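Local structure of alpha-fucosidase GH29 (Fusarium graminearum, 4PSR) at residues V296-Q301 with D525-T530; I495-P498 with A504-F507; R540-S545 with A550-G555. The protein probably hydrolyses alpha-1,6-linked L-fucose from the reducing-end N-acetylglucosamine of glycoprotein glycans, as a retaining family 29 alpha-L-fucosidase. All coordinates share one frame; numbering follows the deposited sequence.

Contact 1: residues V296-Q301 with D525-T530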
ATOM      1  N   VAL A 296      -3.514 -10.420  -6.235  1.00 11.95           N
ATOM      2  CA  VAL A 296      -2.639 -11.155  -5.326  1.00 12.83           C
ATOM      3  C   VAL A 296      -3.336 -11.471  -4.012  1.00 11.42           C
ATOM      4  O   VAL A 296      -4.057 -10.629  -3.463  1.00 12.06           O
ATOM      5  CB  VAL A 296      -1.384 -10.287  -5.067  1.00 12.02           C
ATOM      6  CG1 VAL A 296      -0.521 -10.793  -3.917  1.00 13.41           C
ATOM      7  CG2 VAL A 296      -0.545 -10.165  -6.346  1.00 13.06           C
ATOM      8  N   ARG A 297      -3.110 -12.680  -3.506  1.00 11.74           N
ATOM      9  CA  ARG A 297      -3.579 -13.077  -2.180  1.00 11.88           C
ATOM     10  C   ARG A 297      -2.385 -13.694  -1.452  1.00 11.73           C
ATOM     11  O   ARG A 297      -1.571 -14.389  -2.083  1.00 13.79           O
ATOM     12  CB  ARG A 297      -4.719 -14.095  -2.276  1.00 11.28           C
ATOM     13  CG  ARG A 297      -5.918 -13.568  -3.082  1.00 12.05           C
ATOM     14  CD  ARG A 297      -7.080 -14.539  -3.104  1.00 13.43           C
ATOM     15  NE  ARG A 297      -8.253 -13.984  -3.775  1.00 12.96           N
ATOM     16  CZ  ARG A 297      -9.091 -13.126  -3.212  1.00 14.31           C
ATOM     17  NH1 ARG A 297      -8.911 -12.720  -1.957  1.00 16.24           N
ATOM     18  NH2 ARG A 297     -10.115 -12.665  -3.910  1.00 16.71           N
ATOM     19  N   PRO A 298      -2.269 -13.475  -0.134  1.00 10.70           N
ATOM     20  CA  PRO A 298      -3.261 -12.802   0.709  1.00  9.80           C
ATOM     21  C   PRO A 298      -3.206 -11.285   0.612  1.00 10.51           C
ATOM     22  O   PRO A 298      -2.386 -10.698  -0.116  1.00 11.77           O
ATOM     23  CB  PRO A 298      -2.889 -13.273   2.116  1.00 13.41           C
ATOM     24  CG  PRO A 298      -1.412 -13.457   2.031  1.00 13.19           C
ATOM     25  CD  PRO A 298      -1.167 -14.015   0.670  1.00 12.65           C
ATOM     26  N   TYR A 299      -4.092 -10.668   1.387  1.00 10.65           N
ATOM     27  CA  TYR A 299      -4.243  -9.199   1.406  1.00 11.55           C
ATOM     28  C   TYR A 299      -2.897  -8.496   1.543  1.00 10.84           C
ATOM     29  O   TYR A 299      -2.066  -8.869   2.377  1.00 10.29           O
ATOM     30  CB  TYR A 299      -5.163  -8.795   2.575  1.00 10.26           C
ATOM     31  CG  TYR A 299      -5.928  -7.524   2.270  1.00 10.17           C
ATOM     32  CD1 TYR A 299      -7.177  -7.564   1.652  1.00 10.35           C
ATOM     33  CD2 TYR A 299      -5.367  -6.272   2.533  1.00 11.28           C
ATOM     34  CE1 TYR A 299      -7.842  -6.405   1.316  1.00 10.93           C
ATOM     35  CE2 TYR A 299      -6.045  -5.092   2.199  1.00  9.80           C
ATOM     36  CZ  TYR A 299      -7.260  -5.193   1.585  1.00 10.57           C
ATOM     37  OH  TYR A 299      -7.939  -4.080   1.218  1.00 10.59           O
ATOM     38  N   TRP A 300      -2.689  -7.461   0.739  1.00  9.58           N
ATOM     39  CA  TRP A 300      -1.405  -6.762   0.629  1.00 10.21           C
ATOM     40  C   TRP A 300      -1.655  -5.243   0.592  1.00  9.79           C
ATOM     41  O   TRP A 300      -2.825  -4.779   0.622  1.00 10.48           O
ATOM     42  CB  TRP A 300      -0.643  -7.240  -0.646  1.00 10.42           C
ATOM     43  CG  TRP A 300      -1.498  -7.124  -1.856  1.00 10.12           C
ATOM     44  CD1 TRP A 300      -2.384  -8.044  -2.300  1.00 11.03           C
ATOM     45  CD2 TRP A 300      -1.646  -5.977  -2.711  1.00  9.41           C
ATOM     46  NE1 TRP A 300      -3.070  -7.553  -3.393  1.00 11.06           N
ATOM     47  CE2 TRP A 300      -2.651  -6.278  -3.648  1.00  9.90           C
ATOM     48  CE3 TRP A 300      -1.032  -4.729  -2.768  1.00 10.42           C
ATOM     49  CZ2 TRP A 300      -3.045  -5.378  -4.639  1.00 10.74           C
ATOM     50  CZ3 TRP A 300      -1.432  -3.821  -3.747  1.00 11.72           C
ATOM     51  CH2 TRP A 300      -2.437  -4.164  -4.674  1.00 11.16           C
ATOM     52  N   GLN A 301      -0.601  -4.445   0.539  1.00  8.94           N
ATOM     53  CA  GLN A 301      -0.765  -3.013   0.281  1.00  9.33           C
ATOM     54  C   GLN A 301       0.353  -2.520  -0.603  1.00  9.42           C
ATOM     55  O   GLN A 301       1.290  -3.284  -0.902  1.00 10.18           O
ATOM     56  CB  GLN A 301      -0.886  -2.175   1.569  1.00 11.88           C
ATOM     57  CG  GLN A 301       0.409  -2.018   2.378  1.00 11.72           C
ATOM     58  CD  GLN A 301       0.408  -0.734   3.178  1.00 10.82           C
ATOM     59  OE1 GLN A 301      -0.383  -0.580   4.128  1.00 12.83           O
ATOM     60  NE2 GLN A 301       1.218   0.230   2.746  1.00 11.41           N
ATOM     61  N   ASP A 525      -1.949 -21.121  -4.415  1.00 13.86           N
ATOM     62  CA  ASP A 525      -1.645 -22.008  -3.298  1.00 13.42           C
ATOM     63  C   ASP A 525      -2.819 -22.125  -2.334  1.00 15.07           C
ATOM     64  O   ASP A 525      -3.877 -21.528  -2.544  1.00 15.08           O
ATOM     65  CB  ASP A 525      -0.339 -21.602  -2.595  1.00 14.59           C
ATOM     66  CG  ASP A 525      -0.394 -20.271  -1.886  1.00 16.01           C
ATOM     67  OD1 ASP A 525      -1.435 -19.594  -1.872  1.00 15.20           O
ATOM     68  OD2 ASP A 525       0.661 -19.867  -1.328  1.00 21.03           O
ATOM     69  N   THR A 526      -2.658 -22.913  -1.277  1.00 14.85           N
ATOM     70  CA  THR A 526      -3.747 -23.119  -0.319  1.00 15.63           C
ATOM     71  C   THR A 526      -4.207 -21.798   0.284  1.00 13.20           C
ATOM     72  O   THR A 526      -5.390 -21.564   0.470  1.00 14.01           O
ATOM     73  CB  THR A 526      -3.307 -24.063   0.821  1.00 15.30           C
ATOM     74  OG1 THR A 526      -3.255 -25.415   0.341  1.00 17.73           O
ATOM     75  CG2 THR A 526      -4.242 -23.997   2.010  1.00 19.18           C
ATOM     76  N   VAL A 527      -3.265 -20.907   0.586  1.00 14.17           N
ATOM     77  CA  VAL A 527      -3.631 -19.614   1.153  1.00 14.99           C
ATOM     78  C   VAL A 527      -4.485 -18.816   0.166  1.00 13.18           C
ATOM     79  O   VAL A 527      -5.507 -18.246   0.548  1.00 12.99           O
ATOM     80  CB  VAL A 527      -2.386 -18.812   1.526  1.00 15.13           C
ATOM     81  CG1 VAL A 527      -2.721 -17.378   1.885  1.00 16.34           C
ATOM     82  CG2 VAL A 527      -1.668 -19.482   2.720  1.00 15.47           C
ATOM     83  N   PHE A 528      -4.089 -18.802  -1.109  1.00 12.42           N
ATOM     84  CA  PHE A 528      -4.851 -18.078  -2.120  1.00 13.21           C
ATOM     85  C   PHE A 528      -6.271 -18.609  -2.179  1.00 14.08           C
ATOM     86  O   PHE A 528      -7.223 -17.844  -2.112  1.00 13.41           O
ATOM     87  CB  PHE A 528      -4.178 -18.181  -3.499  1.00 13.46           C
ATOM     88  CG  PHE A 528      -4.865 -17.354  -4.561  1.00 14.15           C
ATOM     89  CD1 PHE A 528      -6.091 -17.751  -5.082  1.00 13.99           C
ATOM     90  CD2 PHE A 528      -4.267 -16.201  -5.075  1.00 12.34           C
ATOM     91  CE1 PHE A 528      -6.720 -16.985  -6.043  1.00 14.89           C
ATOM     92  CE2 PHE A 528      -4.897 -15.435  -6.016  1.00 12.63           C
ATOM     93  CZ  PHE A 528      -6.117 -15.836  -6.515  1.00 13.75           C
ATOM     94  N   LEU A 529      -6.420 -19.912  -2.332  1.00 13.85           N
ATOM     95  CA  LEU A 529      -7.732 -20.487  -2.598  1.00 15.50           C
ATOM     96  C   LEU A 529      -8.629 -20.303  -1.377  1.00 13.64           C
ATOM     97  O   LEU A 529      -9.818 -19.945  -1.507  1.00 14.19           O
ATOM     98  CB  LEU A 529      -7.572 -21.957  -3.015  1.00 14.12           C
ATOM     99  CG  LEU A 529      -6.887 -22.173  -4.367  1.00 14.86           C
ATOM    100  CD1 LEU A 529      -6.299 -23.607  -4.472  1.00 14.94           C
ATOM    101  CD2 LEU A 529      -7.820 -21.829  -5.530  1.00 16.60           C
ATOM    102  N   THR A 530      -8.068 -20.489  -0.190  1.00 13.75           N
ATOM    103  CA  THR A 530      -8.795 -20.302   1.043  1.00 14.10           C
ATOM    104  C   THR A 530      -9.286 -18.863   1.140  1.00 14.52           C
ATOM    105  O   THR A 530     -10.465 -18.615   1.414  1.00 15.31           O
ATOM    106  CB  THR A 530      -7.920 -20.651   2.262  1.00 15.54           C
ATOM    107  OG1 THR A 530      -7.558 -22.031   2.192  1.00 18.02           O
ATOM    108  CG2 THR A 530      -8.655 -20.395   3.569  1.00 17.09           C
TER
HETATM  109  O   HOH W   1      -0.700 -17.033  -1.312  1.00 18.43           O
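The side chain of Arg297 is laid across one face of the Phe528 ring, methylene by methylene. Its CD sits over the middle of the ring, 3.6 Å from the centroid and 3° off the ring normal, a CH-pi contact of nearly perpendicular approach. CB comes in nearer the ring's rim, 3.5 Å from Phe528 CD2, and CG lies between the two. Phe528 CG stands anti to the backbone N (chi1 -175°), which swings the ring toward the arginine, and the Arg297 chain is extended from CG to NE. Beyond CD it climbs away from the ring, leaving the guanidinium above it, with the two planes 85° apart and the guanidinium edge turned to Phe528 CZ. With CZ of Arg297 5.5 Å from the ring centroid, any cation-pi attraction is weak at most, and the charge is answered instead by a salt bridge from NH1 to Glu531, one turn further along the helix.

Pro298, which follows a cis peptide bond, rests its ring on a single methyl, with CD 3.9 Å from Val527 CG1. No direct hydrogen bond joins the segments. A water bridges them by donating to Arg297 O at 2.9 Å and to Asp525 OD1 at 2.7 Å. Asp525 is the N-cap residue: its OD1 also caps the helix, accepting from Phe528 N at 2.9 Å, while OD2 is paired with Arg557.

Arg297 and Pro298 also touch an N-acetylglucosamine of an attached glycan. The contact sets the first turn of helix 526-532, which follows strand 522-524 in the chain, against the loop leading into strand 300-305 of the catalytic TIM barrel, with Asn336, just before strand 337-343, beside Arg297.

Contact 2: residues I495-P498 with A504-F507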
ATOM      1  N   ILE A 495     -23.187 -13.770  -6.417  1.00 19.78           N
ATOM      2  CA  ILE A 495     -22.668 -13.428  -7.725  1.00 16.99           C
ATOM      3  C   ILE A 495     -22.244 -14.692  -8.475  1.00 14.44           C
ATOM      4  O   ILE A 495     -21.560 -15.560  -7.912  1.00 19.26           O
ATOM      5  CB  ILE A 495     -21.432 -12.480  -7.595  1.00 14.47           C
ATOM      6  CG1 ILE A 495     -21.807 -11.216  -6.830  1.00 14.26           C
ATOM      7  CG2 ILE A 495     -20.873 -12.115  -8.963  1.00 17.29           C
ATOM      8  CD1 ILE A 495     -20.586 -10.462  -6.205  1.00 14.62           C
ATOM      9  N   PRO A 496     -22.603 -14.806  -9.761  1.00 18.09           N
ATOM     10  CA  PRO A 496     -22.177 -15.961 -10.563  1.00 20.51           C
ATOM     11  C   PRO A 496     -20.653 -16.069 -10.696  1.00 19.76           C
ATOM     12  O   PRO A 496     -19.957 -15.041 -10.652  1.00 17.27           O
ATOM     13  CB  PRO A 496     -22.785 -15.676 -11.945  1.00 23.92           C
ATOM     14  CG  PRO A 496     -23.872 -14.738 -11.706  1.00 26.53           C
ATOM     15  CD  PRO A 496     -23.519 -13.927 -10.502  1.00 17.92           C
ATOM     16  N   VAL A 497     -20.156 -17.295 -10.855  1.00 20.90           N
ATOM     17  CA  VAL A 497     -18.725 -17.540 -11.022  1.00 19.50           C
ATOM     18  C   VAL A 497     -18.367 -17.543 -12.503  1.00 23.76           C
ATOM     19  O   VAL A 497     -18.742 -18.461 -13.253  1.00 22.04           O
ATOM     20  CB  VAL A 497     -18.303 -18.855 -10.381  1.00 21.73           C
ATOM     21  CG1 VAL A 497     -16.786 -19.085 -10.544  1.00 23.23           C
ATOM     22  CG2 VAL A 497     -18.690 -18.843  -8.904  1.00 23.99           C
ATOM     23  N   PRO A 498     -17.644 -16.519 -12.951  1.00 16.83           N
ATOM     24  CA  PRO A 498     -17.330 -16.469 -14.374  1.00 19.16           C
ATOM     25  C   PRO A 498     -16.286 -17.503 -14.795  1.00 20.16           C
ATOM     26  O   PRO A 498     -15.423 -17.941 -14.007  1.00 19.29           O
ATOM     27  CB  PRO A 498     -16.787 -15.051 -14.541  1.00 18.74           C
ATOM     28  CG  PRO A 498     -16.158 -14.754 -13.204  1.00 28.16           C
ATOM     29  CD  PRO A 498     -17.042 -15.394 -12.207  1.00 19.55           C
ATOM     30  N   ALA A 504      -9.483 -21.070 -15.441  1.00 14.62           N
ATOM     31  CA  ALA A 504     -10.257 -22.172 -14.905  1.00 13.72           C
ATOM     32  C   ALA A 504     -11.203 -21.635 -13.844  1.00 16.80           C
ATOM     33  O   ALA A 504     -11.124 -20.465 -13.448  1.00 15.12           O
ATOM     34  CB  ALA A 504      -9.337 -23.229 -14.331  1.00 16.63           C
ATOM     35  N   ALA A 505     -12.131 -22.485 -13.392  1.00 16.14           N
ATOM     36  CA  ALA A 505     -12.974 -22.167 -12.244  1.00 16.46           C
ATOM     37  C   ALA A 505     -13.125 -23.435 -11.411  1.00 15.55           C
ATOM     38  O   ALA A 505     -13.352 -24.526 -11.974  1.00 17.93           O
ATOM     39  CB  ALA A 505     -14.352 -21.627 -12.686  1.00 16.24           C
ATOM     40  N   VAL A 506     -12.988 -23.302 -10.088  1.00 14.87           N
ATOM     41  CA  VAL A 506     -13.130 -24.443  -9.187  1.00 15.75           C
ATOM     42  C   VAL A 506     -14.409 -24.299  -8.372  1.00 18.97           C
ATOM     43  O   VAL A 506     -14.815 -23.192  -8.070  1.00 17.72           O
ATOM     44  CB  VAL A 506     -11.911 -24.612  -8.256  1.00 13.77           C
ATOM     45  CG1 VAL A 506     -10.699 -25.074  -9.065  1.00 15.00           C
ATOM     46  CG2 VAL A 506     -11.582 -23.307  -7.512  1.00 16.96           C
ATOM     47  N   PHE A 507     -15.043 -25.435  -8.052  1.00 18.75           N
ATOM     48  CA  PHE A 507     -16.366 -25.473  -7.424  1.00 20.15           C
ATOM     49  C   PHE A 507     -16.430 -26.460  -6.263  1.00 16.34           C
ATOM     50  O   PHE A 507     -15.698 -27.455  -6.222  1.00 16.41           O
ATOM     51  CB  PHE A 507     -17.416 -25.859  -8.473  1.00 17.72           C
ATOM     52  CG  PHE A 507     -17.577 -24.849  -9.554  1.00 15.60           C
ATOM     53  CD1 PHE A 507     -16.827 -24.957 -10.721  1.00 20.39           C
ATOM     54  CD2 PHE A 507     -18.432 -23.768  -9.401  1.00 20.19           C
ATOM     55  CE1 PHE A 507     -16.937 -24.027 -11.718  1.00 17.06           C
ATOM     56  CE2 PHE A 507     -18.547 -22.818 -10.414  1.00 23.63           C
ATOM     57  CZ  PHE A 507     -17.787 -22.957 -11.576  1.00 20.69           C
TER
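This is a van der Waals contact without hydrogen bonds, carried by apolar side chains, between a connecting loop and a strand near it in sequence: residues 495-498 lie in the loop that follows strand 485-491, and the chain turns back to place strand 504-507 beside them. Val497 carries it, with its CB bond directed at the strand. CG1 of Val497 is anti to the backbone N (chi1 -179°), and this sets the methyl between two partners, 4.1 Å from Ala505 CB and equally far from CE2 of Phe507. The Phe507 ring arrives from the opposite direction to the valine, its CE2 4.0 Å from Val497 CB, and meets it obliquely.

Strand 504-507 is an inner strand of a four-stranded antiparallel sheet, between 516-519 and 541-544. The loop thus leads from the six-stranded antiparallel sheet after the TIM barrel into the C-terminal beta sandwich that contains strand 504-507. Ala505 and Phe507, two residues apart, both approach Val497, while Val506 between them points away and packs on Val517 and Ile542. Pro498 adds its backbone, its carbonyl O lying 4.1 Å from Ala505 CB; its CB bond points away from strand 504-507, and the ring packs on Ile381 and Ala518.

Contact 3: residues R540-S545 with A550-G555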
ATOM      1  N   ARG A 540     -14.521 -29.930  -5.460  1.00 18.01           N
ATOM      2  CA  ARG A 540     -15.063 -31.191  -5.974  1.00 21.23           C
ATOM      3  C   ARG A 540     -15.214 -31.222  -7.491  1.00 22.04           C
ATOM      4  O   ARG A 540     -15.534 -32.260  -8.073  1.00 19.52           O
ATOM      5  CB  ARG A 540     -16.412 -31.507  -5.307  1.00 22.51           C
ATOM      6  CG  ARG A 540     -16.325 -31.860  -3.807  1.00 26.76           C
ATOM      7  CD  ARG A 540     -15.620 -33.181  -3.547  1.00 43.26           C
ATOM      8  NE  ARG A 540     -15.589 -34.011  -4.747  1.00 56.82           N
ATOM      9  CZ  ARG A 540     -16.565 -34.825  -5.135  1.00 60.58           C
ATOM     10  NH1 ARG A 540     -16.427 -35.516  -6.259  1.00 50.95           N
ATOM     11  NH2 ARG A 540     -17.674 -34.949  -4.411  1.00 57.60           N
ATOM     12  N   SER A 541     -14.995 -30.092  -8.156  1.00 17.83           N
ATOM     13  CA  SER A 541     -14.968 -30.068  -9.607  1.00 16.87           C
ATOM     14  C   SER A 541     -14.205 -28.825 -10.090  1.00 17.10           C
ATOM     15  O   SER A 541     -14.011 -27.863  -9.338  1.00 17.59           O
ATOM     16  CB  SER A 541     -16.378 -30.148 -10.229  1.00 21.39           C
ATOM     17  OG  SER A 541     -17.206 -29.046  -9.877  1.00 21.61           O
ATOM     18  N   ILE A 542     -13.777 -28.889 -11.341  1.00 19.40           N
ATOM     19  CA  ILE A 542     -13.083 -27.784 -11.982  1.00 16.98           C
ATOM     20  C   ILE A 542     -13.485 -27.728 -13.442  1.00 18.48           C
ATOM     21  O   ILE A 542     -13.589 -28.776 -14.110  1.00 21.84           O
ATOM     22  CB  ILE A 542     -11.565 -27.948 -11.853  1.00 19.53           C
ATOM     23  CG1 ILE A 542     -10.824 -26.779 -12.528  1.00 19.17           C
ATOM     24  CG2 ILE A 542     -11.101 -29.270 -12.443  1.00 21.73           C
ATOM     25  CD1 ILE A 542      -9.357 -26.722 -12.155  1.00 21.02           C
ATOM     26  N   ARG A 543     -13.729 -26.521 -13.937  1.00 17.39           N
ATOM     27  CA  ARG A 543     -13.922 -26.279 -15.355  1.00 17.01           C
ATOM     28  C   ARG A 543     -12.696 -25.551 -15.910  1.00 19.24           C
ATOM     29  O   ARG A 543     -12.371 -24.435 -15.469  1.00 17.10           O
ATOM     30  CB  ARG A 543     -15.165 -25.452 -15.622  1.00 16.83           C
ATOM     31  CG  ARG A 543     -15.553 -25.443 -17.088  1.00 23.34           C
ATOM     32  CD  ARG A 543     -17.033 -25.138 -17.254  1.00 33.12           C
ATOM     33  NE  ARG A 543     -17.453 -24.022 -16.411  1.00 32.78           N
ATOM     34  CZ  ARG A 543     -18.673 -23.866 -15.915  1.00 38.29           C
ATOM     35  NH1 ARG A 543     -18.941 -22.799 -15.174  1.00 34.89           N
ATOM     36  NH2 ARG A 543     -19.624 -24.764 -16.157  1.00 35.42           N
ATOM     37  N   VAL A 544     -12.026 -26.194 -16.858  1.00 17.04           N
ATOM     38  CA  VAL A 544     -10.812 -25.658 -17.470  1.00 14.85           C
ATOM     39  C   VAL A 544     -11.200 -25.082 -18.831  1.00 18.03           C
ATOM     40  O   VAL A 544     -11.877 -25.729 -19.635  1.00 17.95           O
ATOM     41  CB  VAL A 544      -9.758 -26.764 -17.631  1.00 15.53           C
ATOM     42  CG1 VAL A 544      -8.516 -26.229 -18.374  1.00 15.59           C
ATOM     43  CG2 VAL A 544      -9.362 -27.363 -16.278  1.00 17.63           C
ATOM     44  N   SER A 545     -10.808 -23.847 -19.116  1.00 18.18           N
ATOM     45  CA  SER A 545     -11.166 -23.234 -20.381  1.00 16.13           C
ATOM     46  C   SER A 545     -10.424 -23.860 -21.556  1.00 15.57           C
ATOM     47  O   SER A 545      -9.366 -24.477 -21.396  1.00 16.83           O
ATOM     48  CB  SER A 545     -10.866 -21.726 -20.337  1.00 19.77           C
ATOM     49  OG  SER A 545     -11.583 -21.113 -19.284  1.00 22.11           O
ATOM     50  N   ALA A 550      -4.904 -27.224 -16.429  1.00 17.95           N
ATOM     51  CA  ALA A 550      -4.722 -27.007 -14.999  1.00 16.30           C
ATOM     52  C   ALA A 550      -3.982 -28.184 -14.413  1.00 20.86           C
ATOM     53  O   ALA A 550      -4.313 -29.332 -14.721  1.00 22.47           O
ATOM     54  CB  ALA A 550      -6.064 -26.814 -14.291  1.00 20.09           C
ATOM     55  N   THR A 551      -2.996 -27.910 -13.569  1.00 16.78           N
ATOM     56  CA  THR A 551      -2.262 -28.943 -12.870  1.00 17.53           C
ATOM     57  C   THR A 551      -2.594 -28.846 -11.395  1.00 20.79           C
ATOM     58  O   THR A 551      -2.399 -27.794 -10.772  1.00 18.82           O
ATOM     59  CB  THR A 551      -0.760 -28.788 -13.135  1.00 17.60           C
ATOM     60  OG1 THR A 551      -0.547 -28.797 -14.546  1.00 21.88           O
ATOM     61  CG2 THR A 551       0.031 -29.901 -12.509  1.00 19.70           C
ATOM     62  N   LEU A 552      -3.159 -29.925 -10.850  1.00 20.44           N
ATOM     63  CA  LEU A 552      -3.556 -29.977  -9.454  1.00 20.95           C
ATOM     64  C   LEU A 552      -2.446 -30.618  -8.669  1.00 20.55           C
ATOM     65  O   LEU A 552      -1.921 -31.645  -9.091  1.00 28.41           O
ATOM     66  CB  LEU A 552      -4.799 -30.860  -9.265  1.00 25.31           C
ATOM     67  CG  LEU A 552      -6.004 -30.566 -10.133  1.00 26.95           C
ATOM     68  CD1 LEU A 552      -7.151 -31.531  -9.817  1.00 30.22           C
ATOM     69  CD2 LEU A 552      -6.435 -29.161  -9.905  1.00 23.65           C
ATOM     70  N   PHE A 553      -2.100 -30.031  -7.529  1.00 17.81           N
ATOM     71  CA  PHE A 553      -1.097 -30.583  -6.628  1.00 16.46           C
ATOM     72  C   PHE A 553      -1.709 -30.946  -5.287  1.00 17.14           C
ATOM     73  O   PHE A 553      -2.553 -30.215  -4.775  1.00 20.04           O
ATOM     74  CB  PHE A 553       0.010 -29.555  -6.361  1.00 16.52           C
ATOM     75  CG  PHE A 553       0.918 -29.324  -7.522  1.00 17.63           C
ATOM     76  CD1 PHE A 553       0.595 -28.400  -8.497  1.00 19.80           C
ATOM     77  CD2 PHE A 553       2.114 -30.009  -7.623  1.00 24.13           C
ATOM     78  CE1 PHE A 553       1.441 -28.179  -9.560  1.00 21.71           C
ATOM     79  CE2 PHE A 553       2.961 -29.785  -8.691  1.00 28.93           C
ATOM     80  CZ  PHE A 553       2.619 -28.875  -9.656  1.00 20.38           C
ATOM     81  N   SER A 554      -1.248 -32.032  -4.666  1.00 19.42           N
ATOM     82  CA  SER A 554      -1.756 -32.386  -3.339  1.00 19.32           C
ATOM     83  C   SER A 554      -1.258 -31.458  -2.230  1.00 19.05           C
ATOM     84  O   SER A 554      -1.944 -31.237  -1.238  1.00 21.20           O
ATOM     85  CB  SER A 554      -1.397 -33.837  -2.986  1.00 23.52           C
ATOM     86  OG  SER A 554      -0.010 -34.092  -3.120  1.00 26.45           O
ATOM     87  N   GLY A 555      -0.061 -30.914  -2.408  1.00 16.78           N
ATOM     88  CA  GLY A 555       0.571 -30.112  -1.390  1.00 18.62           C
ATOM     89  C   GLY A 555       0.047 -28.686  -1.336  1.00 16.23           C
ATOM     90  O   GLY A 555      -0.632 -28.221  -2.261  1.00 19.23           O
TER
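Ile542 and Val544 meet Ala550 and Leu552 across two successive strands that share no hydrogen bond, because the strands belong to different sheets: they form a beta arch of the C-terminal beta sandwich. Strand 541-544 lies in the sheet with 504-507 and 568-571, and strand 548-553 in the one with 579-584 and 562-565; the two four-stranded antiparallel sheets are packed face to face. The axes of 541-544 and 550-553 come within 9.4 Å and run close to antiparallel, at 154°.

Across the two strands the contacts are aliphatic, all four residues directing their CB bonds at the opposite strand. Leu552 also packs on Leu565 and Ile580, and Ile542 reaches Leu565 and Val506, so the pairing is part of a wider interior layer. Thr551, which points away, and Phe553 touch a mannose of the attached glycan. At the start of strand 541-544, Arg540 and Ser541 both face Phe507, forming a classic beta bulge.

The reach of Ile542 comes from an extended chain, CG1 anti to the backbone N (chi1 -180°) and chi2 167°, which carries CD1 to within 4.4 Å of Leu552 CD2. The Ala550 methyl points into the notch between Ile542 CD1 and Val544 CG2, its CB 3.9 Å from each.

Overall arrangement
Contacts 2 and 3 share a sheet: strands 504-507 and 541-544 are neighbours in it, joined by probable backbone hydrogen bonds such as Ala505 O to Arg543 N at 2.8 Å. Contact 2 sets the incoming loop against that sheet, and contact 3 joins it to its partner sheet; their centres are about 13 Å apart. Both are buried and lack hydrogen bonds between their segments. Contact 1, about 17 Å from each between centres, is only partly buried and mixes aliphatic-aromatic packing with charge, a helix cap and a bridging water. Both 296-301 and 550-555 have glycan neighbours, the former through Arg297 and Pro298. Contact 1 alone joins the barrel, by the loop before strand 300-305, to the C-terminal region, by helix 526-532.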